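PDB 6A5N: histone-lysine N-methyltransferase, H3 lysine-9 specific SUVH6 from Arabidopsis thaliana, which methylates histone H3 on a lysine side chain through its SET domain and binds methylated DNA through its SRA domain. Local coordinates for a contact of chain A with DNA. Coordinates in Å, arbitrary orientation; residue numbers count along the deposited sequence, not the author numbering.

Contact 1: a contact of chain A with DNA. Residues 81, 93-96, 112, 114, 179, 190. With nucleotides of chain B.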
loop_
_atom_site.group_PDB
_atom_site.type_symbol
_atom_site.label_atom_id
_atom_site.label_comp_id
_atom_site.label_asym_id
_atom_site.label_seq_id
_atom_site.Cartn_x
_atom_site.Cartn_y
_atom_site.Cartn_z
ATOM N N ARG A 81 -12.081 6.102 6.451
ATOM C CA ARG A 81 -13.114 5.490 7.262
ATOM C C ARG A 81 -14.040 4.639 6.400
ATOM O O ARG A 81 -14.605 3.641 6.857
ATOM C CB ARG A 81 -13.887 6.586 8.001
ATOM C CG ARG A 81 -13.173 7.106 9.248
ATOM C CD ARG A 81 -13.281 6.071 10.389
ATOM N NE ARG A 81 -14.687 5.745 10.573
ATOM C CZ ARG A 81 -15.495 6.429 11.375
ATOM N NH1 ARG A 81 -15.019 7.430 12.101
ATOM N NH2 ARG A 81 -16.769 6.106 11.480
ATOM N N SER A 93 -19.885 6.074 8.711
ATOM C CA SER A 93 -18.856 6.807 7.966
ATOM C C SER A 93 -18.058 7.736 8.868
ATOM O O SER A 93 -16.857 7.905 8.674
ATOM C CB SER A 93 -19.486 7.603 6.815
ATOM O OG SER A 93 -20.360 8.618 7.289
ATOM N N GLN A 94 -18.727 8.308 9.867
ATOM C CA GLN A 94 -18.125 9.293 10.772
ATOM C C GLN A 94 -18.017 8.837 12.227
ATOM O O GLN A 94 -16.962 8.966 12.844
ATOM C CB GLN A 94 -18.937 10.582 10.743
ATOM C CG GLN A 94 -18.866 11.314 9.433
ATOM C CD GLN A 94 -19.315 12.746 9.560
ATOM O OE1 GLN A 94 -19.942 13.282 8.654
ATOM N NE2 GLN A 94 -19.008 13.375 10.693
ATOM N N ALA A 95 -19.119 8.332 12.778
ATOM C CA ALA A 95 -19.228 8.084 14.233
ATOM C C ALA A 95 -18.222 7.078 14.775
ATOM O O ALA A 95 -17.878 6.101 14.104
ATOM C CB ALA A 95 -20.636 7.615 14.583
ATOM N N GLY A 96 -17.778 7.308 16.005
ATOM C CA GLY A 96 -16.826 6.421 16.652
ATOM C C GLY A 96 -17.374 5.074 17.091
ATOM O O GLY A 96 -16.645 4.074 17.085
ATOM N N VAL A 112 -13.789 3.638 17.058
ATOM C CA VAL A 112 -12.729 4.382 16.395
ATOM C C VAL A 112 -12.230 5.484 17.318
ATOM O O VAL A 112 -12.999 6.373 17.694
ATOM C CB VAL A 112 -13.222 4.981 15.061
ATOM C CG1 VAL A 112 -12.233 6.028 14.534
ATOM C CG2 VAL A 112 -13.413 3.880 14.044
ATOM N N SER A 114 -9.899 8.407 17.106
ATOM C CA SER A 114 -9.200 9.266 16.153
ATOM C C SER A 114 -8.579 10.515 16.754
ATOM O O SER A 114 -7.968 11.301 16.036
ATOM C CB SER A 114 -10.172 9.710 15.059
ATOM O OG SER A 114 -10.447 8.687 14.134
ATOM N N LYS A 179 -5.157 13.366 13.079
ATOM C CA LYS A 179 -5.288 13.963 11.784
ATOM C C LYS A 179 -5.044 15.462 11.888
ATOM O O LYS A 179 -5.882 16.185 12.428
ATOM C CB LYS A 179 -6.659 13.651 11.209
ATOM C CG LYS A 179 -6.657 12.512 10.207
ATOM C CD LYS A 179 -8.036 11.900 10.053
ATOM C CE LYS A 179 -8.504 11.270 11.357
ATOM N NZ LYS A 179 -9.676 11.947 11.963
ATOM N N TYR A 190 -5.602 4.837 9.617
ATOM C CA TYR A 190 -6.285 3.962 10.564
ATOM C C TYR A 190 -5.586 2.606 10.651
ATOM O O TYR A 190 -5.250 2.012 9.617
ATOM C CB TYR A 190 -7.749 3.783 10.158
ATOM C CG TYR A 190 -8.488 5.093 10.020
ATOM C CD1 TYR A 190 -8.664 5.691 8.778
ATOM C CD2 TYR A 190 -8.996 5.742 11.135
ATOM C CE1 TYR A 190 -9.334 6.881 8.650
ATOM C CE2 TYR A 190 -9.667 6.944 11.015
ATOM C CZ TYR A 190 -9.830 7.503 9.767
ATOM O OH TYR A 190 -10.498 8.693 9.640
ATOM P P DT B 7 -24.381 13.425 17.913
ATOM O OP1 DT B 7 -23.902 13.085 19.273
ATOM O OP2 DT B 7 -24.660 14.831 17.539
ATOM O "O5'" DT B 7 -23.339 12.856 16.840
ATOM C "C5'" DT B 7 -23.001 11.477 16.851
ATOM C "C4'" DT B 7 -21.980 11.163 15.775
ATOM O "O4'" DT B 7 -22.609 11.241 14.477
ATOM C "C3'" DT B 7 -20.775 12.105 15.734
ATOM O "O3'" DT B 7 -19.593 11.338 15.606
ATOM C "C2'" DT B 7 -21.031 12.966 14.495
ATOM C "C1'" DT B 7 -21.798 12.000 13.607
ATOM N N1 DT B 7 -22.690 12.666 12.609
ATOM C C2 DT B 7 -23.007 11.993 11.457
ATOM O O2 DT B 7 -22.584 10.879 11.196
ATOM N N3 DT B 7 -23.837 12.666 10.615
ATOM C C4 DT B 7 -24.381 13.909 10.794
ATOM O O4 DT B 7 -25.125 14.412 9.961
ATOM C C5 DT B 7 -24.022 14.571 12.032
ATOM C C7 DT B 7 -24.559 15.942 12.340
ATOM C C6 DT B 7 -23.202 13.921 12.874
ATOM N N1 5CM B 8 -14.128 9.693 17.873
ATOM C C2 5CM B 8 -12.932 9.782 18.488
ATOM N N3 5CM B 8 -12.816 9.426 19.834
ATOM C C4 5CM B 8 -13.955 9.100 20.586
ATOM C C5 5CM B 8 -15.202 9.104 19.986
ATOM C C5A 5CM B 8 -16.342 8.790 20.698
ATOM C C6 5CM B 8 -15.284 9.431 18.642
ATOM O O2 5CM B 8 -11.926 10.030 17.841
ATOM N N4 5CM B 8 -13.914 8.783 21.876
ATOM C "C1'" 5CM B 8 -14.483 10.106 16.480
ATOM C "C2'" 5CM B 8 -15.422 9.673 15.466
ATOM C "C3'" 5CM B 8 -14.788 10.849 14.482
ATOM C "C4'" 5CM B 8 -15.067 12.111 15.320
ATOM O "O4'" 5CM B 8 -14.590 11.546 16.569
ATOM O "O3'" 5CM B 8 -13.374 10.704 14.182
ATOM C "C5'" 5CM B 8 -16.499 11.602 15.113
ATOM O "O5'" 5CM B 8 -17.246 12.009 16.267
ATOM P P 5CM B 8 -18.566 11.235 16.827
ATOM O OP1 5CM B 8 -18.315 9.792 17.040
ATOM O OP2 5CM B 8 -19.143 12.051 17.917
ATOM P P DA B 9 -12.863 10.296 12.702
ATOM O OP1 DA B 9 -12.303 8.932 12.772
ATOM O OP2 DA B 9 -12.013 11.396 12.191
ATOM O "O5'" DA B 9 -14.183 10.221 11.803
ATOM C "C5'" DA B 9 -14.535 11.319 10.958
ATOM C "C4'" DA B 9 -14.500 10.905 9.498
ATOM O "O4'" DA B 9 -15.394 11.742 8.743
ATOM C "C3'" DA B 9 -13.167 11.119 8.830
ATOM O "O3'" DA B 9 -13.117 10.352 7.608
ATOM C "C2'" DA B 9 -13.190 12.624 8.571
ATOM C "C1'" DA B 9 -14.667 12.850 8.224
ATOM N N9 DA B 9 -15.240 14.049 8.806
ATOM C C8 DA B 9 -14.840 14.672 9.948
ATOM N N7 DA B 9 -15.556 15.720 10.260
ATOM C C5 DA B 9 -16.513 15.778 9.243
ATOM C C6 DA B 9 -17.581 16.665 8.985
ATOM N N6 DA B 9 -17.875 17.712 9.768
ATOM N N1 DA B 9 -18.331 16.431 7.891
ATOM C C2 DA B 9 -18.029 15.388 7.108
ATOM N N3 DA B 9 -17.051 14.496 7.248
ATOM C C4 DA B 9 -16.326 14.751 8.345
#
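Backbone N-H groups of the SRA domain meet the flipped 5-methylcytosine nucleotide at both ends: Gly96 N donates to the phosphate oxygen OP1 of 5CM8 at 2.7 Å, nearly straight (162° at H), and Ser114 N to its base carbonyl O2 at 2.7 Å. The base of 5CM8 is unpaired, as expected for the SRA family, which swings the modified base out of the duplex into a pocket. Arg81 lies between the Gln94-Ala95 segment and the DA9 phosphate. Its chain bends at chi2 (-75°) and chi3, which brings NH1 to OP1 of DA9 at 3.2 Å, a salt bridge lying in the guanidinium plane. The same NH1 donates to Gln94 O at 2.6 Å, and NH2 reaches Ala95 O, each from above the carbonyl plane. Val112 CG2 and Ser93 O flank opposite faces of the guanidinium. An alanine in place of Arg81 would probably cost the DA9 phosphate a positive partner and leave the carbonyls of Gln94 and Ala95 without these donors, freeing that loop segment to shift. Lys179 curls at its tip to point NZ at OP2 of DA9, a salt bridge modelled rather short. Val112 CG1 lies beside OP1 of that phosphate. Gln94 passes CB by O2 of DT7 (3.7 Å) and lays its carboxamide over the DA9 base, CD 3.8 Å from C4.

Contact 2: a contact of chain A with DNA. Residues 43, 45-46, 93-94. With nucleotides of chain B; nucleotides of chain C.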
loop_
_atom_site.group_PDB
_atom_site.type_symbol
_atom_site.label_atom_id
_atom_site.label_comp_id
_atom_site.label_asym_id
_atom_site.label_seq_id
_atom_site.Cartn_x
_atom_site.Cartn_y
_atom_site.Cartn_z
ATOM N N ARG A 43 -14.936 14.264 -2.963
ATOM C CA ARG A 43 -14.634 13.097 -2.131
ATOM C C ARG A 43 -14.469 11.828 -2.975
ATOM O O ARG A 43 -15.457 11.172 -3.330
ATOM C CB ARG A 43 -15.731 12.887 -1.080
ATOM C CG ARG A 43 -16.102 14.141 -0.290
ATOM C CD ARG A 43 -15.136 14.405 0.860
ATOM N NE ARG A 43 -15.773 14.215 2.161
ATOM C CZ ARG A 43 -15.732 13.077 2.849
ATOM N NH1 ARG A 43 -16.343 12.974 4.022
ATOM N NH2 ARG A 43 -15.083 12.028 2.363
ATOM N N ASP A 45 -13.326 9.062 -1.953
ATOM C CA ASP A 45 -13.755 7.919 -1.130
ATOM C C ASP A 45 -15.234 7.581 -1.327
ATOM O O ASP A 45 -15.586 6.403 -1.465
ATOM C CB ASP A 45 -13.470 8.154 0.369
ATOM C CG ASP A 45 -14.015 9.488 0.888
ATOM O OD1 ASP A 45 -14.178 10.442 0.095
ATOM O OD2 ASP A 45 -14.279 9.585 2.108
ATOM N N PHE A 46 -16.088 8.602 -1.376
ATOM C CA PHE A 46 -17.518 8.389 -1.542
ATOM C C PHE A 46 -17.840 7.813 -2.915
ATOM O O PHE A 46 -18.575 6.824 -3.013
ATOM C CB PHE A 46 -18.272 9.698 -1.320
ATOM C CG PHE A 46 -18.351 10.121 0.126
ATOM C CD1 PHE A 46 -18.091 9.214 1.149
ATOM C CD2 PHE A 46 -18.684 11.427 0.461
ATOM C CE1 PHE A 46 -18.157 9.608 2.475
ATOM C CE2 PHE A 46 -18.761 11.822 1.788
ATOM C CZ PHE A 46 -18.491 10.913 2.789
ATOM N N SER A 93 -19.885 6.074 8.711
ATOM C CA SER A 93 -18.856 6.807 7.966
ATOM C C SER A 93 -18.058 7.736 8.868
ATOM O O SER A 93 -16.857 7.905 8.674
ATOM C CB SER A 93 -19.486 7.603 6.815
ATOM O OG SER A 93 -20.360 8.618 7.289
ATOM N N GLN A 94 -18.727 8.308 9.867
ATOM C CA GLN A 94 -18.125 9.293 10.772
ATOM C C GLN A 94 -18.017 8.837 12.227
ATOM O O GLN A 94 -16.962 8.966 12.844
ATOM C CB GLN A 94 -18.937 10.582 10.743
ATOM C CG GLN A 94 -18.866 11.314 9.433
ATOM C CD GLN A 94 -19.315 12.746 9.560
ATOM O OE1 GLN A 94 -19.942 13.282 8.654
ATOM N NE2 GLN A 94 -19.008 13.375 10.693
ATOM P P DA B 9 -12.863 10.296 12.702
ATOM O OP1 DA B 9 -12.303 8.932 12.772
ATOM O OP2 DA B 9 -12.013 11.396 12.191
ATOM O "O5'" DA B 9 -14.183 10.221 11.803
ATOM C "C5'" DA B 9 -14.535 11.319 10.958
ATOM C "C4'" DA B 9 -14.500 10.905 9.498
ATOM O "O4'" DA B 9 -15.394 11.742 8.743
ATOM C "C3'" DA B 9 -13.167 11.119 8.830
ATOM O "O3'" DA B 9 -13.117 10.352 7.608
ATOM C "C2'" DA B 9 -13.190 12.624 8.571
ATOM C "C1'" DA B 9 -14.667 12.850 8.224
ATOM N N9 DA B 9 -15.240 14.049 8.806
ATOM C C8 DA B 9 -14.840 14.672 9.948
ATOM N N7 DA B 9 -15.556 15.720 10.260
ATOM C C5 DA B 9 -16.513 15.778 9.243
ATOM C C6 DA B 9 -17.581 16.665 8.985
ATOM N N6 DA B 9 -17.875 17.712 9.768
ATOM N N1 DA B 9 -18.331 16.431 7.891
ATOM C C2 DA B 9 -18.029 15.388 7.108
ATOM N N3 DA B 9 -17.051 14.496 7.248
ATOM C C4 DA B 9 -16.326 14.751 8.345
ATOM P P DG B 10 -11.711 10.133 6.854
ATOM O OP1 DG B 10 -11.832 8.901 6.041
ATOM O OP2 DG B 10 -10.559 10.291 7.780
ATOM O "O5'" DG B 10 -11.612 11.412 5.894
ATOM C "C5'" DG B 10 -12.405 11.471 4.739
ATOM C "C4'" DG B 10 -12.520 12.897 4.252
ATOM O "O4'" DG B 10 -13.202 13.701 5.236
ATOM C "C3'" DG B 10 -11.182 13.599 3.999
ATOM O "O3'" DG B 10 -11.074 13.862 2.609
ATOM C "C2'" DG B 10 -11.260 14.887 4.852
ATOM C "C1'" DG B 10 -12.761 15.023 5.063
ATOM N N9 DG B 10 -13.161 15.832 6.225
ATOM C C8 DG B 10 -12.648 15.782 7.494
ATOM N N7 DG B 10 -13.210 16.620 8.323
ATOM C C5 DG B 10 -14.165 17.265 7.550
ATOM C C6 DG B 10 -15.089 18.289 7.896
ATOM O O6 DG B 10 -15.260 18.833 8.998
ATOM N N1 DG B 10 -15.879 18.665 6.804
ATOM C C2 DG B 10 -15.773 18.120 5.543
ATOM N N2 DG B 10 -16.604 18.597 4.617
ATOM N N3 DG B 10 -14.911 17.166 5.212
ATOM C C4 DG B 10 -14.145 16.789 6.258
ATOM P P DG C 8 -23.848 17.817 -0.122
ATOM O OP1 DG C 8 -23.773 17.918 -1.600
ATOM O OP2 DG C 8 -25.134 18.058 0.584
ATOM O "O5'" DG C 8 -23.333 16.367 0.303
ATOM C "C5'" DG C 8 -23.379 16.009 1.661
ATOM C "C4'" DG C 8 -22.324 14.973 1.995
ATOM O "O4'" DG C 8 -21.566 15.404 3.149
ATOM C "C3'" DG C 8 -22.892 13.597 2.320
ATOM O "O3'" DG C 8 -22.346 12.642 1.423
ATOM C "C2'" DG C 8 -22.507 13.324 3.787
ATOM C "C1'" DG C 8 -21.926 14.651 4.282
ATOM N N9 DG C 8 -22.838 15.448 5.113
ATOM C C8 DG C 8 -23.942 16.151 4.697
ATOM N N7 DG C 8 -24.557 16.786 5.649
ATOM C C5 DG C 8 -23.815 16.494 6.781
ATOM C C6 DG C 8 -24.004 16.902 8.116
ATOM O O6 DG C 8 -24.894 17.629 8.579
ATOM N N1 DG C 8 -23.025 16.384 8.955
ATOM C C2 DG C 8 -21.996 15.570 8.557
ATOM N N2 DG C 8 -21.157 15.171 9.521
ATOM N N3 DG C 8 -21.801 15.175 7.300
ATOM C C4 DG C 8 -22.748 15.673 6.468
#
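The SRA-domain loop that carries Gln94 inserts this side chain between DT7 and DA9, where the base of the flipped 5CM8 would otherwise lie, and the start of helix 44-54 closes in on the sugars nearby. Extended beyond CG (chi2 -163°), Gln94 faces the unpaired guanine DG8 of chain C, probably the former partner of 5CM8. Its carboxamide oxygen OE1 is placed to accept a hydrogen bond from the exocyclic amine N2 on the sugar edge, but the pair is modelled very short with poor neighbouring contacts, and its detail is doubtful. Arg43 turns one guanidinium face to the deoxyribose of DG10, with NH2 3.3 Å from C4'. NH1 passes O4' of DG10 at 3.4 Å and points towards N3 of DA9, on the minor-groove side of that paired base. Phe46 backs the opposite face, its CE2 3.4 Å above the guanidinium plane and over its centre; the same CE2 touches O3' of DG8 at 3.7 Å. The plate is sandwiched between an aromatic ring and a sugar. Its rotation is also restrained at the edge, where NH2 donates in plane to the syn lone pair of the Asp45 carboxylate oxygen OD2, a bent 2.6 Å salt bridge. The inserted Gln94 probably fills the gap and holds the duplex open while the base is flipped, with Arg43 bracing the minor-groove side.

Contact 3: a contact of chain A with DNA. Residues 43, 45, 80-81, 186. With nucleotides of chain B.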
loop_
_atom_site.group_PDB
_atom_site.type_symbol
_atom_site.label_atom_id
_atom_site.label_comp_id
_atom_site.label_asym_id
_atom_site.label_seq_id
_atom_site.Cartn_x
_atom_site.Cartn_y
_atom_site.Cartn_z
ATOM N N ARG A 43 -14.936 14.264 -2.963
ATOM C CA ARG A 43 -14.634 13.097 -2.131
ATOM C C ARG A 43 -14.469 11.828 -2.975
ATOM O O ARG A 43 -15.457 11.172 -3.330
ATOM C CB ARG A 43 -15.731 12.887 -1.080
ATOM C CG ARG A 43 -16.102 14.141 -0.290
ATOM C CD ARG A 43 -15.136 14.405 0.860
ATOM N NE ARG A 43 -15.773 14.215 2.161
ATOM C CZ ARG A 43 -15.732 13.077 2.849
ATOM N NH1 ARG A 43 -16.343 12.974 4.022
ATOM N NH2 ARG A 43 -15.083 12.028 2.363
ATOM N N ASP A 45 -13.326 9.062 -1.953
ATOM C CA ASP A 45 -13.755 7.919 -1.130
ATOM C C ASP A 45 -15.234 7.581 -1.327
ATOM O O ASP A 45 -15.586 6.403 -1.465
ATOM C CB ASP A 45 -13.470 8.154 0.369
ATOM C CG ASP A 45 -14.015 9.488 0.888
ATOM O OD1 ASP A 45 -14.178 10.442 0.095
ATOM O OD2 ASP A 45 -14.279 9.585 2.108
ATOM N N TYR A 80 -9.048 5.646 4.605
ATOM C CA TYR A 80 -10.393 6.181 4.715
ATOM C C TYR A 80 -11.272 5.383 5.682
ATOM O O TYR A 80 -11.230 4.140 5.712
ATOM C CB TYR A 80 -11.055 6.222 3.328
ATOM C CG TYR A 80 -10.479 7.277 2.409
ATOM C CD1 TYR A 80 -10.848 8.609 2.536
ATOM C CD2 TYR A 80 -9.571 6.941 1.410
ATOM C CE1 TYR A 80 -10.321 9.579 1.697
ATOM C CE2 TYR A 80 -9.043 7.901 0.575
ATOM C CZ TYR A 80 -9.425 9.219 0.720
ATOM O OH TYR A 80 -8.910 10.179 -0.119
ATOM N N ARG A 81 -12.081 6.102 6.451
ATOM C CA ARG A 81 -13.114 5.490 7.262
ATOM C C ARG A 81 -14.040 4.639 6.400
ATOM O O ARG A 81 -14.605 3.641 6.857
ATOM C CB ARG A 81 -13.887 6.586 8.001
ATOM C CG ARG A 81 -13.173 7.106 9.248
ATOM C CD ARG A 81 -13.281 6.071 10.389
ATOM N NE ARG A 81 -14.687 5.745 10.573
ATOM C CZ ARG A 81 -15.495 6.429 11.375
ATOM N NH1 ARG A 81 -15.019 7.430 12.101
ATOM N NH2 ARG A 81 -16.769 6.106 11.480
ATOM N N LYS A 186 -2.303 10.508 3.796
ATOM C CA LYS A 186 -3.317 9.691 4.451
ATOM C C LYS A 186 -2.768 8.286 4.725
ATOM O O LYS A 186 -3.498 7.393 5.170
ATOM C CB LYS A 186 -4.598 9.627 3.598
ATOM C CG LYS A 186 -5.581 10.750 3.897
ATOM C CD LYS A 186 -6.445 11.127 2.705
ATOM C CE LYS A 186 -7.574 12.037 3.159
ATOM N NZ LYS A 186 -7.073 13.287 3.804
ATOM P P DA B 9 -12.863 10.296 12.702
ATOM O OP1 DA B 9 -12.303 8.932 12.772
ATOM O OP2 DA B 9 -12.013 11.396 12.191
ATOM O "O5'" DA B 9 -14.183 10.221 11.803
ATOM C "C5'" DA B 9 -14.535 11.319 10.958
ATOM C "C4'" DA B 9 -14.500 10.905 9.498
ATOM O "O4'" DA B 9 -15.394 11.742 8.743
ATOM C "C3'" DA B 9 -13.167 11.119 8.830
ATOM O "O3'" DA B 9 -13.117 10.352 7.608
ATOM C "C2'" DA B 9 -13.190 12.624 8.571
ATOM C "C1'" DA B 9 -14.667 12.850 8.224
ATOM N N9 DA B 9 -15.240 14.049 8.806
ATOM C C8 DA B 9 -14.840 14.672 9.948
ATOM N N7 DA B 9 -15.556 15.720 10.260
ATOM C C5 DA B 9 -16.513 15.778 9.243
ATOM C C6 DA B 9 -17.581 16.665 8.985
ATOM N N6 DA B 9 -17.875 17.712 9.768
ATOM N N1 DA B 9 -18.331 16.431 7.891
ATOM C C2 DA B 9 -18.029 15.388 7.108
ATOM N N3 DA B 9 -17.051 14.496 7.248
ATOM C C4 DA B 9 -16.326 14.751 8.345
ATOM P P DG B 10 -11.711 10.133 6.854
ATOM O OP1 DG B 10 -11.832 8.901 6.041
ATOM O OP2 DG B 10 -10.559 10.291 7.780
ATOM O "O5'" DG B 10 -11.612 11.412 5.894
ATOM C "C5'" DG B 10 -12.405 11.471 4.739
ATOM C "C4'" DG B 10 -12.520 12.897 4.252
ATOM O "O4'" DG B 10 -13.202 13.701 5.236
ATOM C "C3'" DG B 10 -11.182 13.599 3.999
ATOM O "O3'" DG B 10 -11.074 13.862 2.609
ATOM C "C2'" DG B 10 -11.260 14.887 4.852
ATOM C "C1'" DG B 10 -12.761 15.023 5.063
ATOM N N9 DG B 10 -13.161 15.832 6.225
ATOM C C8 DG B 10 -12.648 15.782 7.494
ATOM N N7 DG B 10 -13.210 16.620 8.323
ATOM C C5 DG B 10 -14.165 17.265 7.550
ATOM C C6 DG B 10 -15.089 18.289 7.896
ATOM O O6 DG B 10 -15.260 18.833 8.998
ATOM N N1 DG B 10 -15.879 18.665 6.804
ATOM C C2 DG B 10 -15.773 18.120 5.543
ATOM N N2 DG B 10 -16.604 18.597 4.617
ATOM N N3 DG B 10 -14.911 17.166 5.212
ATOM C C4 DG B 10 -14.145 16.789 6.258
ATOM P P DC B 11 -9.734 14.465 1.948
ATOM O OP1 DC B 11 -9.320 13.558 0.846
ATOM O OP2 DC B 11 -8.763 14.899 2.980
ATOM O "O5'" DC B 11 -10.262 15.797 1.300
ATOM C "C5'" DC B 11 -10.898 16.682 2.132
ATOM C "C4'" DC B 11 -11.847 17.549 1.376
ATOM O "O4'" DC B 11 -12.862 18.032 2.277
ATOM C "C3'" DC B 11 -11.186 18.773 0.783
ATOM O "O3'" DC B 11 -11.815 19.118 -0.414
ATOM C "C2'" DC B 11 -11.367 19.840 1.857
ATOM C "C1'" DC B 11 -12.602 19.375 2.629
ATOM N N1 DC B 11 -12.430 19.474 4.133
ATOM C C2 DC B 11 -13.171 20.418 4.849
ATOM O O2 DC B 11 -13.978 21.128 4.242
ATOM N N3 DC B 11 -12.989 20.521 6.188
ATOM C C4 DC B 11 -12.104 19.731 6.804
ATOM N N4 DC B 11 -11.962 19.867 8.126
ATOM C C5 DC B 11 -11.327 18.767 6.089
ATOM C C6 DC B 11 -11.517 18.682 4.770
#
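OP1 of the DG10 phosphate accepts a hydrogen bond from Arg81 N at 2.8 Å and nearly straight (165° at H), at the first turn of helix 81-87 in the SRA domain, where the helix N-terminus would favour a negative group. While this backbone N binds the DG10 phosphate, the Arg81 side chain runs to the DA9 phosphate, and the residue spans the two. Tyr80, just before the helix, adds its CA and the ring atom CD1 beside OP1, CD1 standing 3.7 Å away. The ring, with CG anti to the carbonyl carbon (chi1 -71°), turns its edge to the DNA: C5' of DG10 lies in the ring plane, 3.9 Å from CD1. One ring face is covered by Asp45 CB, 3.4 Å above the plane and offset toward the rim. The phenol OH comes near OP1 of DC11 (3.5 Å), too far for a firm hydrogen bond. Lys186 serves this next phosphate, its NZ hydrogen-bonded and salt-bridged to OP2 of DC11 at 2.5 Å. The lysine chain is extended until it turns at chi4 (59°), which aims the ammonium at the phosphate, and its CE passes 4.0 Å from C3' of DG10. Arg43, held by Asp45, covers the sugar between these two phosphates.

The three contacts form one continuous footprint on the DNA. The C-alpha centres of contact 1 lie about 10 Å from those of contact 2 and of contact 3, and contacts 2 and 3 are about 6 Å apart. Ser93 and Gln94 belong to contacts 1 and 2, Arg81 joins contacts 1 and 3, and Arg43 and Asp45 contacts 2 and 3. Gln94 links the flipped-base site of contact 1 to the gap filled in contact 2, and Arg81 links successive phosphates between contacts 1 and 3. Reading of the modified base is likely coupled to grip on the flanking backbone.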